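Local structure of putative mandelate racemase (Zymomonas mobilis, 2OX4) at residues C[113-118]-C[369-374]; C[6-11]-C[61-66]; C[190-195]-C[226-231]; C[40-45]-C[88-93]; C[124-129]-C[336-341]. The protein binds magnesium and is probably a lyase, a putative dehydratase of the mandelate racemase group within the enolase superfamily. All blocks are in the same frame, centred on the assembly; numbering follows the deposited sequence. Where two conformers were deposited one is given.

Interaction 1 of 5, residues C[113-118]-C[369-374]; sequences PVYKLL and VPELPG
A single backbone bridge between P113 and G374 joins the turn that follows helix 89-110 to the long loop between strands 366-367 and 387-393. Its hydrogen bond runs from V114 N to G374 O at 3.0 Å, with the donor standing well above the carbonyl plane. That oxygen also takes a CA-H...O contact from P113 CA at 3.5 Å, while V114 CG2 lies against G374 C. The pyrrolidine of P113 lays its CB on L372 O, 3.3 Å away. A second grip is made by Y115, whose OH donates to E371 OE1 at 2.6 Å on the syn lone pair, the ring and carboxylate planes standing almost perpendicular (88°). Y115 CG sits between its backbone N and carbonyl carbon (chi1 76°), which swings the ring out toward the loop and brings CE2 to 3.6 Å from V369 CG1. E371 OE2 forms a salt bridge with K121, so both carboxylate oxygens are held and the group would probably stay ionised. Helix 322-333 lies alongside, with H330 touching P113 and V369 and I333 touching Y115; V114 rests on F297 of helix 296-309, and L117 turns back onto helix 89-110.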
# COMPACT_ATOMS: atom_id res chain seq x y z
N PRO C 113 1.62 40.73 -25.09
CA PRO C 113 2.21 39.40 -25.32
C PRO C 113 1.54 38.38 -24.42
O PRO C 113 1.12 38.71 -23.31
CB PRO C 113 3.69 39.59 -24.91
CG PRO C 113 3.71 40.79 -24.01
CD PRO C 113 2.55 41.67 -24.44
N VAL C 114 1.43 37.14 -24.90
CA VAL C 114 0.67 36.10 -24.19
C VAL C 114 1.14 35.87 -22.75
O VAL C 114 0.31 35.65 -21.86
CB VAL C 114 0.61 34.78 -25.02
CG1 VAL C 114 0.21 33.58 -24.15
CG2 VAL C 114 -0.37 34.93 -26.15
N TYR C 115 2.45 35.95 -22.50
CA TYR C 115 2.95 35.69 -21.14
C TYR C 115 2.32 36.63 -20.09
O TYR C 115 2.17 36.25 -18.93
CB TYR C 115 4.49 35.72 -21.06
CG TYR C 115 5.07 37.12 -21.10
CD1 TYR C 115 5.17 37.90 -19.95
CD2 TYR C 115 5.51 37.67 -22.30
CE1 TYR C 115 5.68 39.19 -19.98
CE2 TYR C 115 6.04 38.96 -22.35
CZ TYR C 115 6.12 39.70 -21.19
OH TYR C 115 6.63 40.97 -21.26
N LYS C 116 1.94 37.84 -20.51
CA LYS C 116 1.27 38.79 -19.61
C LYS C 116 -0.13 38.30 -19.23
O LYS C 116 -0.66 38.69 -18.22
CB LYS C 116 1.20 40.20 -20.22
CG LYS C 116 2.55 40.89 -20.44
CD LYS C 116 2.94 41.80 -19.28
CE LYS C 116 4.21 42.61 -19.60
NZ LYS C 116 3.90 43.95 -20.20
N LEU C 117 -0.72 37.44 -20.07
CA LEU C 117 -2.02 36.84 -19.76
C LEU C 117 -1.93 35.51 -19.00
O LEU C 117 -2.93 34.99 -18.53
CB LEU C 117 -2.86 36.67 -21.03
CG LEU C 117 -3.05 37.94 -21.87
CD1 LEU C 117 -3.80 37.66 -23.16
CD2 LEU C 117 -3.73 39.01 -21.04
N LEU C 118 -0.72 34.98 -18.88
CA LEU C 118 -0.48 33.69 -18.21
C LEU C 118 0.12 33.86 -16.81
O LEU C 118 0.42 32.87 -16.12
CB LEU C 118 0.45 32.82 -19.05
CG LEU C 118 0.01 32.44 -20.47
CD1 LEU C 118 1.17 31.74 -21.19
CD2 LEU C 118 -1.23 31.54 -20.42
N VAL C 369 11.64 36.06 -24.27
CA VAL C 369 10.27 35.89 -24.77
C VAL C 369 9.94 37.00 -25.77
O VAL C 369 10.38 38.15 -25.59
CB VAL C 369 9.24 35.86 -23.60
CG1 VAL C 369 9.10 37.24 -22.95
CG2 VAL C 369 7.90 35.30 -24.06
N PRO C 370 9.20 36.67 -26.86
CA PRO C 370 8.70 37.77 -27.71
C PRO C 370 7.86 38.79 -26.92
O PRO C 370 7.19 38.43 -25.95
CB PRO C 370 7.84 37.05 -28.75
CG PRO C 370 8.42 35.66 -28.82
CD PRO C 370 8.82 35.35 -27.40
N GLU C 371 7.92 40.05 -27.34
CA GLU C 371 7.20 41.12 -26.65
C GLU C 371 6.10 41.74 -27.52
O GLU C 371 5.47 42.72 -27.12
CB GLU C 371 8.18 42.20 -26.18
CG GLU C 371 9.23 41.73 -25.18
CD GLU C 371 8.68 41.49 -23.78
OE1 GLU C 371 7.52 41.84 -23.49
OE2 GLU C 371 9.43 40.95 -22.94
N LEU C 372 5.87 41.15 -28.70
CA LEU C 372 4.81 41.59 -29.61
C LEU C 372 3.46 41.15 -29.05
O LEU C 372 3.41 40.30 -28.15
CB LEU C 372 5.04 40.96 -31.00
CG LEU C 372 6.30 41.36 -31.77
CD1 LEU C 372 6.44 40.54 -33.05
CD2 LEU C 372 6.26 42.85 -32.09
N PRO C 373 2.34 41.74 -29.54
CA PRO C 373 1.03 41.20 -29.13
C PRO C 373 0.85 39.72 -29.52
O PRO C 373 1.36 39.29 -30.55
CB PRO C 373 0.03 42.08 -29.89
CG PRO C 373 0.78 43.36 -30.15
CD PRO C 373 2.20 42.93 -30.41
N GLY C 374 0.13 38.96 -28.69
CA GLY C 374 -0.14 37.54 -28.99
C GLY C 374 1.09 36.69 -28.72
O GLY C 374 1.91 37.02 -27.85

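Interaction 2 of 5, residues C[6-11]-C[61-66]; sequences TKIEIF and LLIGED
L62 and I63, where helix 48-62 runs out, meet I8 on strand 5-13 through carbon alone; no hydrogen bond passes between 61-66 and 6-11. L62 comes first in the chain. Its CB lies 3.9 Å from I8 CD1, the two side chains crossing at about a right angle, and its own branch also packs on I73 of helix 70-79. I63 follows and has the most surface buried by the contact. Its CG1 is anti to the carbonyl carbon (chi1 -56°), and a further bend at chi2 (-72°) carries CD1 over to the strand. There CD1 touches I8 CD1 at 3.9 Å and, a little beyond, comes to 4.0 Å from T6 O and 4.1 Å from K7 N. The tip of I63 thus rests partly on backbone, just where T6 and K7 both face S29 of strand 24-30 in a classic beta bulge. At G64 the chain turns sharply: L62 to E65 form a type II beta turn, closed by E65 N to L62 O at 3.0 Å, and the backbone angles of G64 would jam a CB against the carbonyl oxygen of I63. E65, which ends the turn, takes no part in the contact with 6-11 and forms a salt bridge with K76. A helix laid on the antiparallel sheet through branched aliphatic tips in this way belongs to the alpha+beta N-terminal domain of the mandelate racemase family.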
# COMPACT_ATOMS: atom_id res chain seq x y z
N THR C 6 -14.99 32.97 -37.07
CA THR C 6 -15.70 32.95 -38.35
C THR C 6 -15.04 32.04 -39.39
O THR C 6 -15.70 31.61 -40.34
CB THR C 6 -15.79 34.36 -38.97
OG1 THR C 6 -14.48 34.95 -38.99
CG2 THR C 6 -16.75 35.24 -38.18
N LYS C 7 -13.75 31.76 -39.21
CA LYS C 7 -13.03 30.93 -40.16
C LYS C 7 -11.90 30.19 -39.47
O LYS C 7 -11.28 30.72 -38.53
CB LYS C 7 -12.45 31.78 -41.31
CG LYS C 7 -12.02 30.96 -42.51
CD LYS C 7 -11.01 31.70 -43.37
CE LYS C 7 -11.65 32.82 -44.14
NZ LYS C 7 -10.70 33.41 -45.13
N ILE C 8 -11.65 28.97 -39.92
CA ILE C 8 -10.57 28.15 -39.40
C ILE C 8 -9.86 27.55 -40.61
O ILE C 8 -10.49 26.94 -41.47
CB ILE C 8 -11.11 27.04 -38.46
CG1 ILE C 8 -11.59 27.66 -37.14
CG2 ILE C 8 -10.02 25.96 -38.19
CD1 ILE C 8 -12.45 26.74 -36.31
N GLU C 9 -8.55 27.76 -40.68
CA GLU C 9 -7.77 27.24 -41.79
C GLU C 9 -6.69 26.32 -41.28
O GLU C 9 -6.00 26.65 -40.33
CB GLU C 9 -7.12 28.38 -42.57
CG GLU C 9 -8.12 29.35 -43.17
CD GLU C 9 -7.44 30.62 -43.66
OE1 GLU C 9 -7.24 31.54 -42.84
OE2 GLU C 9 -7.08 30.68 -44.85
N ILE C 10 -6.54 25.16 -41.91
CA ILE C 10 -5.60 24.16 -41.41
C ILE C 10 -4.58 23.84 -42.50
O ILE C 10 -4.96 23.52 -43.63
CB ILE C 10 -6.32 22.86 -40.95
CG1 ILE C 10 -7.33 23.18 -39.84
CG2 ILE C 10 -5.31 21.81 -40.46
CD1 ILE C 10 -8.59 22.37 -39.96
N PHE C 11 -3.30 23.92 -42.16
CA PHE C 11 -2.21 23.73 -43.12
C PHE C 11 -1.41 22.51 -42.72
O PHE C 11 -0.68 22.54 -41.73
CB PHE C 11 -1.28 24.95 -43.10
CG PHE C 11 -1.97 26.26 -43.36
CD1 PHE C 11 -2.56 26.98 -42.32
CD2 PHE C 11 -2.00 26.80 -44.64
CE1 PHE C 11 -3.20 28.19 -42.56
CE2 PHE C 11 -2.63 28.00 -44.89
CZ PHE C 11 -3.23 28.71 -43.86
N LEU C 61 -17.18 22.50 -34.22
CA LEU C 61 -17.69 22.85 -32.90
C LEU C 61 -17.27 24.25 -32.48
O LEU C 61 -17.78 24.79 -31.49
CB LEU C 61 -17.20 21.84 -31.84
CG LEU C 61 -17.96 20.51 -31.66
CD1 LEU C 61 -18.14 19.74 -32.96
CD2 LEU C 61 -17.24 19.66 -30.63
N LEU C 62 -16.34 24.85 -33.23
CA LEU C 62 -15.68 26.08 -32.80
C LEU C 62 -16.15 27.34 -33.53
O LEU C 62 -16.04 28.44 -32.99
CB LEU C 62 -14.16 25.94 -32.89
CG LEU C 62 -13.67 24.81 -31.99
CD1 LEU C 62 -12.18 24.59 -32.16
CD2 LEU C 62 -14.04 25.09 -30.54
N ILE C 63 -16.62 27.19 -34.77
CA ILE C 63 -17.19 28.33 -35.49
C ILE C 63 -18.33 28.92 -34.65
O ILE C 63 -19.20 28.20 -34.20
CB ILE C 63 -17.73 27.93 -36.89
CG1 ILE C 63 -16.62 27.26 -37.73
CG2 ILE C 63 -18.34 29.14 -37.62
CD1 ILE C 63 -15.52 28.18 -38.24
N GLY C 64 -18.29 30.24 -34.43
CA GLY C 64 -19.31 30.91 -33.61
C GLY C 64 -18.89 31.13 -32.17
O GLY C 64 -19.52 31.92 -31.46
N GLU C 65 -17.84 30.45 -31.72
CA GLU C 65 -17.38 30.56 -30.33
C GLU C 65 -16.61 31.85 -30.07
O GLU C 65 -16.03 32.44 -30.99
CB GLU C 65 -16.47 29.38 -29.96
CG GLU C 65 -17.17 28.02 -29.81
CD GLU C 65 -18.18 27.98 -28.67
OE1 GLU C 65 -19.24 27.35 -28.83
OE2 GLU C 65 -17.91 28.58 -27.61
N ASP C 66 -16.60 32.26 -28.81
CA ASP C 66 -15.78 33.37 -28.33
C ASP C 66 -14.43 32.82 -27.87
O ASP C 66 -14.35 32.10 -26.87
CB ASP C 66 -16.49 34.04 -27.15
CG ASP C 66 -15.78 35.30 -26.67
OD1 ASP C 66 -14.62 35.56 -27.04
OD2 ASP C 66 -16.42 36.06 -25.92

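Interaction 3 of 5, residues C[190-195]-C[226-231]; sequences ETIKIG and IQFAKA
K193 NZ and E190 OE1 close a salt bridge at 2.7 Å along helix 189-206, with the CB of K193 turned away from the flank where I192 meets Q227, F228 and A231. E190 has a second cationic partner in R174. I192 divides its branches between the residues of helix 222-232: CG2 touches A231 CB at 3.6 Å, CG1 lies 3.7 Å from Q227 NE2, and CD1 meets F228 CD1 at 4.0 Å. The amide of Q227 is turned to polar work as well, its OE1 accepting from L187 N. F228 has CG anti to its backbone N (chi1 -168°), which sends the ring across to the neighbouring helix; there CZ comes to 3.6 Å from G195 CA, and I192 O stands at the ring edge. A CB on G195 would clash with F228 CE1, so the bare glycine lets the ring in. An alanine in place of F228 would probably open a gap between G195 and Y240 of strand 237-241, and let the end of I192 turn more loosely. The axes of 190-195 and 226-231 pass 10.1 Å apart, crossing at -49°. Two successive outer helices packed side by side, with strand 211-215 between them in the chain and ending in the magnesium ligand E215, are characteristic of a TIM-type barrel.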
# COMPACT_ATOMS: atom_id res chain seq x y z
N GLU C 190 29.03 -4.22 -26.60
CA GLU C 190 29.46 -3.27 -27.64
C GLU C 190 28.52 -2.07 -27.78
O GLU C 190 28.97 -0.96 -28.05
CB GLU C 190 29.66 -3.97 -28.99
CG GLU C 190 30.49 -3.18 -30.02
CD GLU C 190 31.92 -2.90 -29.56
OE1 GLU C 190 32.50 -3.73 -28.82
OE2 GLU C 190 32.48 -1.85 -29.94
N THR C 191 27.23 -2.30 -27.57
CA THR C 191 26.23 -1.22 -27.62
C THR C 191 26.42 -0.24 -26.47
O THR C 191 26.40 0.98 -26.66
CB THR C 191 24.81 -1.78 -27.61
OG1 THR C 191 24.64 -2.63 -28.75
CG2 THR C 191 23.77 -0.64 -27.68
N ILE C 192 26.61 -0.79 -25.27
CA ILE C 192 26.98 0.02 -24.12
C ILE C 192 28.24 0.84 -24.41
O ILE C 192 28.28 2.04 -24.13
CB ILE C 192 27.15 -0.86 -22.85
CG1 ILE C 192 25.86 -1.64 -22.54
CG2 ILE C 192 27.61 -0.04 -21.66
CD1 ILE C 192 24.66 -0.76 -22.12
N LYS C 193 29.25 0.20 -25.01
CA LYS C 193 30.51 0.88 -25.34
C LYS C 193 30.30 2.05 -26.30
O LYS C 193 30.87 3.12 -26.10
CB LYS C 193 31.53 -0.12 -25.90
CG LYS C 193 32.91 0.49 -26.18
CD LYS C 193 34.04 -0.38 -25.65
CE LYS C 193 34.69 -1.19 -26.76
NZ LYS C 193 33.99 -2.49 -26.96
N ILE C 194 29.50 1.83 -27.35
CA ILE C 194 29.17 2.88 -28.33
C ILE C 194 28.54 4.10 -27.64
O ILE C 194 28.95 5.25 -27.88
CB ILE C 194 28.25 2.34 -29.45
CG1 ILE C 194 29.03 1.45 -30.42
CG2 ILE C 194 27.61 3.47 -30.24
CD1 ILE C 194 28.15 0.61 -31.33
N GLY C 195 27.58 3.86 -26.76
CA GLY C 195 26.96 4.94 -26.00
C GLY C 195 27.93 5.64 -25.07
O GLY C 195 27.99 6.87 -25.06
N ILE C 226 18.28 0.99 -17.40
CA ILE C 226 19.01 0.85 -16.15
C ILE C 226 20.46 0.46 -16.45
O ILE C 226 21.39 1.00 -15.86
CB ILE C 226 18.35 -0.21 -15.23
CG1 ILE C 226 17.01 0.30 -14.68
CG2 ILE C 226 19.28 -0.64 -14.08
CD1 ILE C 226 16.17 -0.82 -14.03
N GLN C 227 20.62 -0.47 -17.38
CA GLN C 227 21.94 -0.98 -17.75
C GLN C 227 22.83 0.14 -18.29
O GLN C 227 24.00 0.25 -17.91
CB GLN C 227 21.79 -2.09 -18.79
CG GLN C 227 23.09 -2.81 -19.12
CD GLN C 227 22.92 -3.79 -20.25
OE1 GLN C 227 21.79 -4.08 -20.66
NE2 GLN C 227 24.03 -4.33 -20.74
N PHE C 228 22.27 0.96 -19.17
CA PHE C 228 23.00 2.09 -19.72
C PHE C 228 23.27 3.20 -18.70
O PHE C 228 24.36 3.77 -18.70
CB PHE C 228 22.31 2.66 -20.96
CG PHE C 228 23.17 3.62 -21.73
CD1 PHE C 228 24.46 3.26 -22.09
CD2 PHE C 228 22.69 4.89 -22.07
CE1 PHE C 228 25.27 4.15 -22.80
CE2 PHE C 228 23.49 5.78 -22.78
CZ PHE C 228 24.78 5.41 -23.14
N ALA C 229 22.29 3.50 -17.84
CA ALA C 229 22.51 4.50 -16.77
C ALA C 229 23.73 4.19 -15.89
O ALA C 229 24.51 5.08 -15.56
CB ALA C 229 21.26 4.64 -15.89
N LYS C 230 23.88 2.92 -15.53
CA LYS C 230 25.03 2.48 -14.75
C LYS C 230 26.34 2.84 -15.43
O LYS C 230 27.31 3.25 -14.78
CB LYS C 230 24.96 0.97 -14.49
CG LYS C 230 23.82 0.55 -13.59
CD LYS C 230 23.87 -0.94 -13.29
CE LYS C 230 22.54 -1.45 -12.78
NZ LYS C 230 22.14 -0.79 -11.51
N ALA C 231 26.38 2.67 -16.75
CA ALA C 231 27.60 2.88 -17.52
C ALA C 231 27.97 4.34 -17.72
O ALA C 231 29.15 4.66 -17.93
CB ALA C 231 27.49 2.18 -18.85

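Interaction 4 of 5, residues C[40-45]-C[88-93]; sequences AGIAYG and GTVIFS
I42 and S93 bury the most surface here, with A40 next, and the contact is made without any hydrogen bond between 40-45 and 88-93. I42 points its CB at helix 89-110. Its CG1 is anti to the carbonyl carbon (chi1 -43°) and the chain then runs on extended, which drives CD1 into the first turn of the helix. There CD1 meets T89 CG2 at 3.9 Å and V90 CG2 at 4.0 Å. S93, one turn on from T89, brings its OG to 3.4 Å from I42 CG1. Both I42 and S93 were modelled in two conformers, so their mutual approach describes one arrangement of each. In this one the S93 hydroxyl touches I42 only by packing and donates its hydrogen to T89 O at 2.8 Å. That carbonyl also accepts from S93 N, the two donors arriving from opposite faces of its plane. A40, at the start of the loop, touches more loosely, its CB 4.2 Å from S93 CB. The surroundings are busy: A51 of helix 48-62 touches I42, while W83 of a second subunit packs on both I42 and T89. T89 OG1 bonds to Y270. Y44, in the same loop as I42, bonds through OH to the magnesium ligand E267. A loop of the N-terminal domain held on a helix and reaching over the barrel's metal site is consistent with the capping role this domain has in the enolase superfamily.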
# COMPACT_ATOMS: atom_id res chain seq x y z
N ALA C 40 -0.20 21.88 -34.01
CA ALA C 40 -0.36 20.55 -33.42
C ALA C 40 0.99 19.84 -33.39
O ALA C 40 1.72 19.82 -34.40
CB ALA C 40 -1.38 19.72 -34.23
N GLY C 41 1.35 19.27 -32.24
CA GLY C 41 2.72 18.77 -32.06
C GLY C 41 3.03 17.39 -32.63
O GLY C 41 3.72 16.60 -31.97
N ILE C 42 2.52 17.10 -33.83
CA ILE C 42 2.76 15.80 -34.48
C ILE C 42 3.49 16.03 -35.82
O ILE C 42 3.18 15.41 -36.84
CB ILE C 42 1.41 15.02 -34.72
CG1 ILE C 42 0.49 15.10 -33.50
CG2 ILE C 42 1.68 13.54 -35.04
CD1 ILE C 42 -0.72 14.19 -33.56
N ALA C 43 4.47 16.94 -35.81
CA ALA C 43 5.20 17.29 -37.05
C ALA C 43 6.15 16.20 -37.56
O ALA C 43 6.54 16.20 -38.73
CB ALA C 43 5.98 18.59 -36.88
N TYR C 44 6.53 15.30 -36.66
CA TYR C 44 7.45 14.22 -36.96
C TYR C 44 6.79 12.88 -36.58
O TYR C 44 5.71 12.86 -35.98
CB TYR C 44 8.77 14.41 -36.21
CG TYR C 44 8.66 14.44 -34.69
CD1 TYR C 44 8.94 13.31 -33.92
CD2 TYR C 44 8.28 15.61 -34.02
CE1 TYR C 44 8.84 13.35 -32.52
CE2 TYR C 44 8.18 15.66 -32.63
CZ TYR C 44 8.46 14.52 -31.88
OH TYR C 44 8.36 14.57 -30.50
N GLY C 45 7.45 11.79 -36.94
CA GLY C 45 6.86 10.46 -36.84
C GLY C 45 5.67 10.30 -37.76
O GLY C 45 5.52 11.04 -38.74
N GLY C 88 -5.75 10.78 -25.80
CA GLY C 88 -4.82 10.31 -26.80
C GLY C 88 -3.99 11.42 -27.44
O GLY C 88 -4.36 12.60 -27.39
N THR C 89 -2.89 10.99 -28.06
CA THR C 89 -1.97 11.83 -28.81
C THR C 89 -2.72 12.81 -29.71
O THR C 89 -2.55 14.02 -29.60
CB THR C 89 -1.07 10.94 -29.71
OG1 THR C 89 -0.30 10.04 -28.89
CG2 THR C 89 -0.11 11.82 -30.50
N VAL C 90 -3.56 12.26 -30.59
CA VAL C 90 -4.19 13.05 -31.64
C VAL C 90 -5.32 13.88 -31.04
O VAL C 90 -5.43 15.08 -31.32
CB VAL C 90 -4.70 12.14 -32.78
CG1 VAL C 90 -5.46 12.96 -33.84
CG2 VAL C 90 -3.54 11.37 -33.43
N ILE C 91 -6.14 13.25 -30.19
CA ILE C 91 -7.25 13.91 -29.50
C ILE C 91 -6.76 15.18 -28.82
O ILE C 91 -7.30 16.26 -29.05
CB ILE C 91 -7.94 12.95 -28.49
CG1 ILE C 91 -8.59 11.75 -29.21
CG2 ILE C 91 -8.93 13.70 -27.58
CD1 ILE C 91 -9.57 12.12 -30.34
N PHE C 92 -5.70 15.06 -28.02
CA PHE C 92 -5.18 16.22 -27.27
C PHE C 92 -4.41 17.24 -28.13
O PHE C 92 -4.44 18.44 -27.84
CB PHE C 92 -4.41 15.79 -26.01
CG PHE C 92 -5.30 15.37 -24.87
CD1 PHE C 92 -5.19 14.10 -24.32
CD2 PHE C 92 -6.26 16.25 -24.35
CE1 PHE C 92 -6.02 13.71 -23.27
CE2 PHE C 92 -7.08 15.87 -23.30
CZ PHE C 92 -6.97 14.60 -22.77
N SER C 93 -3.78 16.77 -29.21
CA SER C 93 -3.13 17.67 -30.18
C SER C 93 -4.12 18.65 -30.79
O SER C 93 -3.79 19.81 -31.03
CB SER C 93 -2.46 16.88 -31.30
OG SER C 93 -1.32 16.19 -30.84

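Interaction 5 of 5, residues C[124-129]-C[336-341]; sequences EDLRVY and PNFCIH
R127 reaches out past I340, its CG anti to the backbone N (chi1 -173°) and the chain extended as far as NE. CB only grazes I340 CG1; CG comes to 3.9 Å from that same atom. CD then meets I340 CD1 at 3.8 Å, and the methyl continues over one face of the guanidinium, 3.7 Å above its plane. At the tip, water 1 lies in the plane at the edge, accepts from NH1 at 3.0 Å and donates to C339 O. NE and NH2 are taken by D163 and D211, so three of its bonds fix the flat group. A methionine in its place would probably leave these two carboxylates without their mate and break the water link to C339. The backbones pair as well: H341 N donates to R127 O at 2.8 Å, and Y129 N to H341 O at 2.8 Å, the latter nearly along the C=O axis. On one flank L126 CD2 makes a CH-pi contact over the F338 ring, 4.0 Å from its centroid; on the other, I340 CG2 sits at the edge of the Y129 ring, 3.6 Å from Y129 CD2. Y129 itself touches the magnesium ligand E241. Parallel pairing of the barrel's early strand 126-131 with its late strand 341-344 is how a TIM-type barrel closes, here bringing Y129 close to the metal site.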
# COMPACT_ATOMS: atom_id res chain seq x y z
N GLU C 124 14.06 37.01 -16.39
CA GLU C 124 14.26 37.96 -17.49
C GLU C 124 14.61 37.28 -18.81
O GLU C 124 14.37 37.84 -19.88
CB GLU C 124 15.32 39.01 -17.12
CG GLU C 124 14.83 40.04 -16.07
CD GLU C 124 13.48 40.67 -16.42
OE1 GLU C 124 13.33 41.26 -17.52
OE2 GLU C 124 12.55 40.59 -15.59
N ASP C 125 15.21 36.09 -18.72
CA ASP C 125 15.49 35.29 -19.91
C ASP C 125 15.52 33.80 -19.55
O ASP C 125 15.34 33.45 -18.38
CB ASP C 125 16.79 35.75 -20.62
CG ASP C 125 18.06 35.40 -19.84
OD1 ASP C 125 19.16 35.50 -20.43
OD2 ASP C 125 17.98 35.02 -18.65
N LEU C 126 15.75 32.94 -20.54
CA LEU C 126 15.66 31.49 -20.35
C LEU C 126 16.96 30.83 -20.80
O LEU C 126 17.43 31.05 -21.91
CB LEU C 126 14.51 30.92 -21.19
CG LEU C 126 13.10 31.52 -21.09
CD1 LEU C 126 12.21 30.91 -22.17
CD2 LEU C 126 12.48 31.28 -19.73
N ARG C 127 17.52 29.99 -19.92
CA ARG C 127 18.60 29.08 -20.30
C ARG C 127 18.15 28.13 -21.40
O ARG C 127 17.02 27.65 -21.39
CB ARG C 127 19.06 28.29 -19.08
CG ARG C 127 20.28 27.45 -19.35
CD ARG C 127 20.67 26.61 -18.14
NE ARG C 127 21.92 25.91 -18.40
CZ ARG C 127 22.33 24.82 -17.75
NH1 ARG C 127 21.59 24.28 -16.78
NH2 ARG C 127 23.49 24.26 -18.08
N VAL C 128 19.04 27.87 -22.36
CA VAL C 128 18.72 27.04 -23.52
C VAL C 128 19.75 25.93 -23.68
O VAL C 128 20.94 26.12 -23.41
CB VAL C 128 18.67 27.88 -24.84
CG1 VAL C 128 18.21 27.03 -25.99
CG2 VAL C 128 17.75 29.10 -24.69
N TYR C 129 19.30 24.75 -24.11
CA TYR C 129 20.22 23.72 -24.58
C TYR C 129 20.11 23.45 -26.08
O TYR C 129 19.05 23.59 -26.68
CB TYR C 129 20.11 22.42 -23.75
CG TYR C 129 18.87 21.54 -23.92
CD1 TYR C 129 18.76 20.63 -24.98
CD2 TYR C 129 17.85 21.56 -22.97
CE1 TYR C 129 17.64 19.81 -25.12
CE2 TYR C 129 16.74 20.73 -23.10
CZ TYR C 129 16.65 19.85 -24.15
OH TYR C 129 15.54 19.03 -24.25
N PRO C 336 6.97 29.41 -12.43
CA PRO C 336 8.10 29.47 -11.48
C PRO C 336 9.06 28.27 -11.57
O PRO C 336 10.26 28.44 -11.30
CB PRO C 336 7.41 29.53 -10.11
CG PRO C 336 6.10 28.85 -10.31
CD PRO C 336 5.69 29.19 -11.73
N ASN C 337 8.55 27.10 -11.95
CA ASN C 337 9.33 25.87 -11.92
C ASN C 337 9.91 25.49 -13.29
O ASN C 337 9.80 24.37 -13.75
CB ASN C 337 8.55 24.69 -11.27
CG ASN C 337 7.19 24.39 -11.95
OD1 ASN C 337 6.53 25.29 -12.47
ND2 ASN C 337 6.75 23.12 -11.91
N PHE C 338 10.54 26.46 -13.95
CA PHE C 338 11.17 26.23 -15.25
C PHE C 338 12.59 25.67 -15.06
O PHE C 338 13.34 26.16 -14.21
CB PHE C 338 11.22 27.58 -16.01
CG PHE C 338 12.12 27.57 -17.22
CD1 PHE C 338 11.72 26.95 -18.40
CD2 PHE C 338 13.35 28.23 -17.19
CE1 PHE C 338 12.55 26.97 -19.54
CE2 PHE C 338 14.18 28.25 -18.31
CZ PHE C 338 13.78 27.62 -19.48
N CYS C 339 12.96 24.67 -15.87
CA CYS C 339 14.30 24.08 -15.82
C CYS C 339 15.23 24.70 -16.90
O CYS C 339 16.23 25.36 -16.58
CB CYS C 339 14.22 22.55 -16.03
SG CYS C 339 15.83 21.76 -16.09
N ILE C 340 14.86 24.50 -18.16
CA ILE C 340 15.74 24.81 -19.30
C ILE C 340 14.89 24.74 -20.57
O ILE C 340 13.83 24.10 -20.58
CB ILE C 340 16.97 23.86 -19.36
CG1 ILE C 340 18.06 24.41 -20.29
CG2 ILE C 340 16.56 22.41 -19.68
CD1 ILE C 340 19.38 23.66 -20.20
N HIS C 341 15.32 25.43 -21.63
CA HIS C 341 14.57 25.44 -22.89
C HIS C 341 15.28 24.61 -23.97
O HIS C 341 16.50 24.72 -24.16
CB HIS C 341 14.35 26.88 -23.39
CG HIS C 341 13.63 26.95 -24.70
ND1 HIS C 341 12.26 27.06 -24.79
CD2 HIS C 341 14.09 26.89 -25.97
CE1 HIS C 341 11.91 27.07 -26.07
NE2 HIS C 341 13.00 26.97 -26.81
O HOH W 1 18.90 24.81 -15.67

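Overall arrangement
From the N terminus, interaction 2 closes the first loop, bringing 61-66 back to the opening strand. Interaction 4 starts inside that loop and ends beyond it, so the two cross, knitting the sheet and helices of the N-terminal domain together; their centres are about 19 Å apart. Interaction 1 opens after both and spans most of the remaining chain, tying the turn behind helix 89-110 to the late loop 369-374. Nested within it is interaction 5, joining an early barrel strand to a late one, with nearest atoms about 5 Å from interaction 1. Interaction 3 is nested deeper still, between neighbouring barrel helices, across the chain's centre from interactions 1 and 2.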